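Local coordinates for putative fluoride ion transporter CrcB (Bordetella pertussis, PDB 5NKQ), which forms a fluoride-specific ion channel in the cell inner membrane that lowers cytoplasmic fluoride and so limits its toxicity, while excluding chloride, at residues A[37-42]-A[102-107]; A[51-56]-A[70-75]. All coordinates share one frame; numbering follows the deposited sequence.

Contact 1: residues A[37-42]-A[102-107]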
# COMPACT_ATOMS: atom_id res chain seq x y z
N TRP A 37 -9.34 4.95 10.51
CA TRP A 37 -8.17 5.04 11.38
C TRP A 37 -7.40 3.72 11.45
O TRP A 37 -6.19 3.73 11.69
CB TRP A 37 -8.59 5.48 12.79
CG TRP A 37 -9.04 6.91 12.87
CD1 TRP A 37 -10.31 7.36 13.05
CD2 TRP A 37 -8.21 8.07 12.77
NE1 TRP A 37 -10.33 8.73 13.07
CE2 TRP A 37 -9.05 9.20 12.90
CE3 TRP A 37 -6.84 8.28 12.58
CZ2 TRP A 37 -8.57 10.50 12.84
CZ3 TRP A 37 -6.36 9.58 12.53
CH2 TRP A 37 -7.22 10.67 12.66
N GLY A 38 -8.08 2.59 11.24
CA GLY A 38 -7.39 1.31 11.30
C GLY A 38 -6.46 1.10 10.12
O GLY A 38 -5.32 0.67 10.28
N THR A 39 -6.95 1.39 8.91
CA THR A 39 -6.10 1.30 7.73
C THR A 39 -4.93 2.28 7.82
O THR A 39 -3.79 1.94 7.48
CB THR A 39 -6.91 1.56 6.46
OG1 THR A 39 -8.05 0.69 6.42
CG2 THR A 39 -6.05 1.33 5.22
N LEU A 40 -5.21 3.50 8.28
CA LEU A 40 -4.15 4.50 8.42
C LEU A 40 -3.13 4.07 9.47
O LEU A 40 -1.92 4.23 9.27
CB LEU A 40 -4.75 5.86 8.77
CG LEU A 40 -3.77 7.03 8.87
CD1 LEU A 40 -3.03 7.21 7.55
CD2 LEU A 40 -4.49 8.30 9.27
N THR A 41 -3.59 3.51 10.59
CA THR A 41 -2.67 3.03 11.61
C THR A 41 -1.78 1.92 11.06
O THR A 41 -0.57 1.90 11.33
CB THR A 41 -3.45 2.53 12.83
OG1 THR A 41 -4.18 3.62 13.41
CG2 THR A 41 -2.50 1.96 13.88
N ALA A 42 -2.36 1.00 10.28
CA ALA A 42 -1.57 -0.08 9.71
C ALA A 42 -0.51 0.45 8.76
O ALA A 42 0.63 -0.04 8.75
CB ALA A 42 -2.48 -1.08 8.99
N ALA A 102 -8.62 14.13 -0.10
CA ALA A 102 -7.27 14.68 -0.23
C ALA A 102 -6.53 14.64 1.10
O ALA A 102 -5.31 14.41 1.13
CB ALA A 102 -7.33 16.10 -0.78
N ALA A 103 -7.24 14.87 2.20
CA ALA A 103 -6.61 14.80 3.52
C ALA A 103 -6.23 13.36 3.86
O ALA A 103 -5.19 13.13 4.49
CB ALA A 103 -7.54 15.37 4.58
N TYR A 104 -7.05 12.39 3.47
CA TYR A 104 -6.73 10.99 3.75
C TYR A 104 -5.55 10.52 2.90
O TYR A 104 -4.69 9.78 3.38
CB TYR A 104 -7.95 10.11 3.52
CG TYR A 104 -7.71 8.65 3.85
CD1 TYR A 104 -7.35 8.26 5.13
CD2 TYR A 104 -7.85 7.67 2.88
CE1 TYR A 104 -7.13 6.93 5.44
CE2 TYR A 104 -7.64 6.34 3.18
CZ TYR A 104 -7.27 5.97 4.46
OH TYR A 104 -7.06 4.65 4.76
N ALA A 105 -5.51 10.93 1.63
CA ALA A 105 -4.36 10.61 0.79
C ALA A 105 -3.11 11.32 1.27
O ALA A 105 -2.02 10.74 1.28
CB ALA A 105 -4.66 10.96 -0.67
N GLY A 106 -3.25 12.58 1.69
CA GLY A 106 -2.10 13.31 2.19
C GLY A 106 -1.58 12.76 3.51
O GLY A 106 -0.37 12.65 3.71
N ALA A 107 -2.49 12.40 4.42
CA ALA A 107 -2.06 11.82 5.69
C ALA A 107 -1.45 10.43 5.49
O ALA A 107 -0.55 10.04 6.24
CB ALA A 107 -3.24 11.75 6.66
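The phenol ring of Tyr104 turns an edge to Leu40, whose CB lies close to the ring plane, 4.2 Å from CE1 of Tyr104. Aromatic rings also lie against it: Trp35 packs edge-to-face with Tyr104, and Phe85 meets it with planes inclined by about 40°. This is transmembrane helix packing at a fluoride pocket of the channel, to which Thr39, Leu40 and Tyr104 all contribute along with Asn43, Phe85 and Ser108. The two short helical segments run nearly parallel, 23° apart, but their axes come no closer than 11.4 Å, a distance that the long side chain of Tyr104 helps to bridge. Tyrosine fits the task: CG stands anti to the backbone N (chi1 -178°), and the ring carries its hydroxyl across to helix 37-59. There the tyrosine comes in roughly perpendicular to the Thr39 side chain, and OH of Tyr104 sits 3.5 Å from CG2 of Thr39. Their polar atoms share a partner, because Glu88 takes the phenol OH on one carboxylate oxygen and OG1 of Thr39 on the other, which probably holds the ends of both side chains in place. Leucine supplies branched apolar bulk where the backbones stay apart, opposite an alanine small enough to admit it; CA of Leu40 and CA of Ala107 are 8.1 Å apart. One methyl of that leucine, CD1, comes to rest 4.0 Å from the carbonyl O of Ala107.

Contact 2: residues A[51-56]-A[70-75]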
# COMPACT_ATOMS: atom_id res chain seq x y z
N GLY A 51 11.26 1.52 8.03
CA GLY A 51 12.41 2.36 8.30
C GLY A 51 13.31 1.75 9.37
O GLY A 51 14.53 1.84 9.29
N VAL A 52 12.70 1.12 10.37
CA VAL A 52 13.47 0.40 11.38
C VAL A 52 14.19 -0.78 10.74
O VAL A 52 15.38 -1.02 10.99
CB VAL A 52 12.56 -0.05 12.53
CG1 VAL A 52 13.30 -0.98 13.48
CG2 VAL A 52 12.01 1.16 13.29
N MET A 53 13.47 -1.54 9.91
CA MET A 53 14.05 -2.74 9.32
C MET A 53 15.17 -2.40 8.34
O MET A 53 16.23 -3.03 8.36
CB MET A 53 12.97 -3.57 8.63
CG MET A 53 12.07 -4.33 9.59
SD MET A 53 13.00 -5.37 10.73
CE MET A 53 13.91 -6.41 9.59
N VAL A 54 14.96 -1.40 7.48
CA VAL A 54 15.99 -1.01 6.52
C VAL A 54 17.27 -0.60 7.24
O VAL A 54 18.38 -0.94 6.82
CB VAL A 54 15.47 0.11 5.60
CG1 VAL A 54 16.62 0.80 4.89
CG2 VAL A 54 14.48 -0.45 4.59
N ALA A 55 17.13 0.11 8.36
CA ALA A 55 18.31 0.53 9.11
C ALA A 55 18.96 -0.66 9.82
O ALA A 55 20.19 -0.73 9.92
CB ALA A 55 17.95 1.62 10.10
N LEU A 56 18.15 -1.60 10.32
CA LEU A 56 18.71 -2.77 10.99
C LEU A 56 19.42 -3.69 10.00
O LEU A 56 20.47 -4.25 10.31
CB LEU A 56 17.61 -3.53 11.73
CG LEU A 56 17.12 -2.92 13.04
CD1 LEU A 56 15.97 -3.75 13.61
CD2 LEU A 56 18.26 -2.83 14.04
N ALA A 70 10.79 -12.40 5.65
CA ALA A 70 9.68 -12.66 6.56
C ALA A 70 9.18 -11.38 7.22
O ALA A 70 7.98 -11.22 7.44
CB ALA A 70 10.08 -13.69 7.61
N ALA A 71 10.09 -10.46 7.54
CA ALA A 71 9.76 -9.23 8.25
C ALA A 71 9.24 -8.14 7.31
O ALA A 71 8.19 -7.54 7.57
CB ALA A 71 10.97 -8.72 9.02
N VAL A 72 9.96 -7.86 6.23
CA VAL A 72 9.61 -6.75 5.35
C VAL A 72 8.68 -7.23 4.24
O VAL A 72 7.53 -6.78 4.15
CB VAL A 72 10.87 -6.09 4.75
CG1 VAL A 72 10.48 -4.89 3.90
CG2 VAL A 72 11.83 -5.68 5.86
N THR A 73 9.18 -8.13 3.39
CA THR A 73 8.36 -8.64 2.29
C THR A 73 7.11 -9.35 2.81
O THR A 73 6.03 -9.21 2.23
CB THR A 73 9.19 -9.58 1.41
OG1 THR A 73 10.39 -8.91 0.99
CG2 THR A 73 8.40 -10.00 0.19
N GLY A 74 7.25 -10.09 3.90
CA GLY A 74 6.12 -10.81 4.46
C GLY A 74 5.29 -9.97 5.41
O GLY A 74 4.21 -9.50 5.04
N PHE A 75 5.79 -9.76 6.63
CA PHE A 75 4.99 -9.13 7.68
C PHE A 75 4.57 -7.72 7.30
O PHE A 75 3.37 -7.40 7.29
CB PHE A 75 5.77 -9.12 9.00
CG PHE A 75 5.05 -8.43 10.12
CD1 PHE A 75 4.00 -9.05 10.76
CD2 PHE A 75 5.43 -7.17 10.53
CE1 PHE A 75 3.33 -8.42 11.79
CE2 PHE A 75 4.77 -6.53 11.56
CZ PHE A 75 3.71 -7.16 12.19
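Residues 51-56 and 70-75 are helical and run in roughly opposite directions, coming nearest in the backbone at Met53 and Val72, whose CA atoms are 7.2 Å apart. Residues 70-75 do not form a regular alpha helix: N of Phe75 donates to O of Ala70 at 2.8 Å, a bond five residues long that marks a wider pi-type turn. Gly74 suits this turn, since the lack of a CB keeps O of Ala70 uncrowded. The contact itself is wholly apolar and rests on Met53. Its CG is anti to the carbonyl carbon (chi1 -75°), and further bends at chi2 and chi3 fold the flexible chain round so that two parts of it find partners. Near the backbone, CB of Met53 touches CG2 of Val72 at 3.7 Å, the two side chains lying alongside and pointing opposite ways. At the far end, the methyl CE of Met53 reaches CB of Ala71 at 3.8 Å, where the small alanine makes room for it. Val72 also packs on an aromatic side chain of another protein in the assembly, while Val54 and Ala55 face helix 98-126. With just a short connection between helix 37-59 and helix 65-79, this is the packing of a transmembrane helical hairpin.

Helix 37-59 serves both contacts, with its first turns in contact 1 and a later part in contact 2. Their centres are 21 Å apart, on opposite sides of the centre of the chain, and their nearest atoms about 8 Å apart, so neither touches the other. Contact 1 supplies residues of a fluoride pocket; contact 2 contributes none and joins consecutive membrane helices farther along. Both stand at a similar remove from the central structural sodium ion: the side chain of Thr39 is about 10 Å from it and that of Val72 about 11 Å. Asn43, which belongs to both fluoride sites, comes directly after residues 37-42 on the common helix.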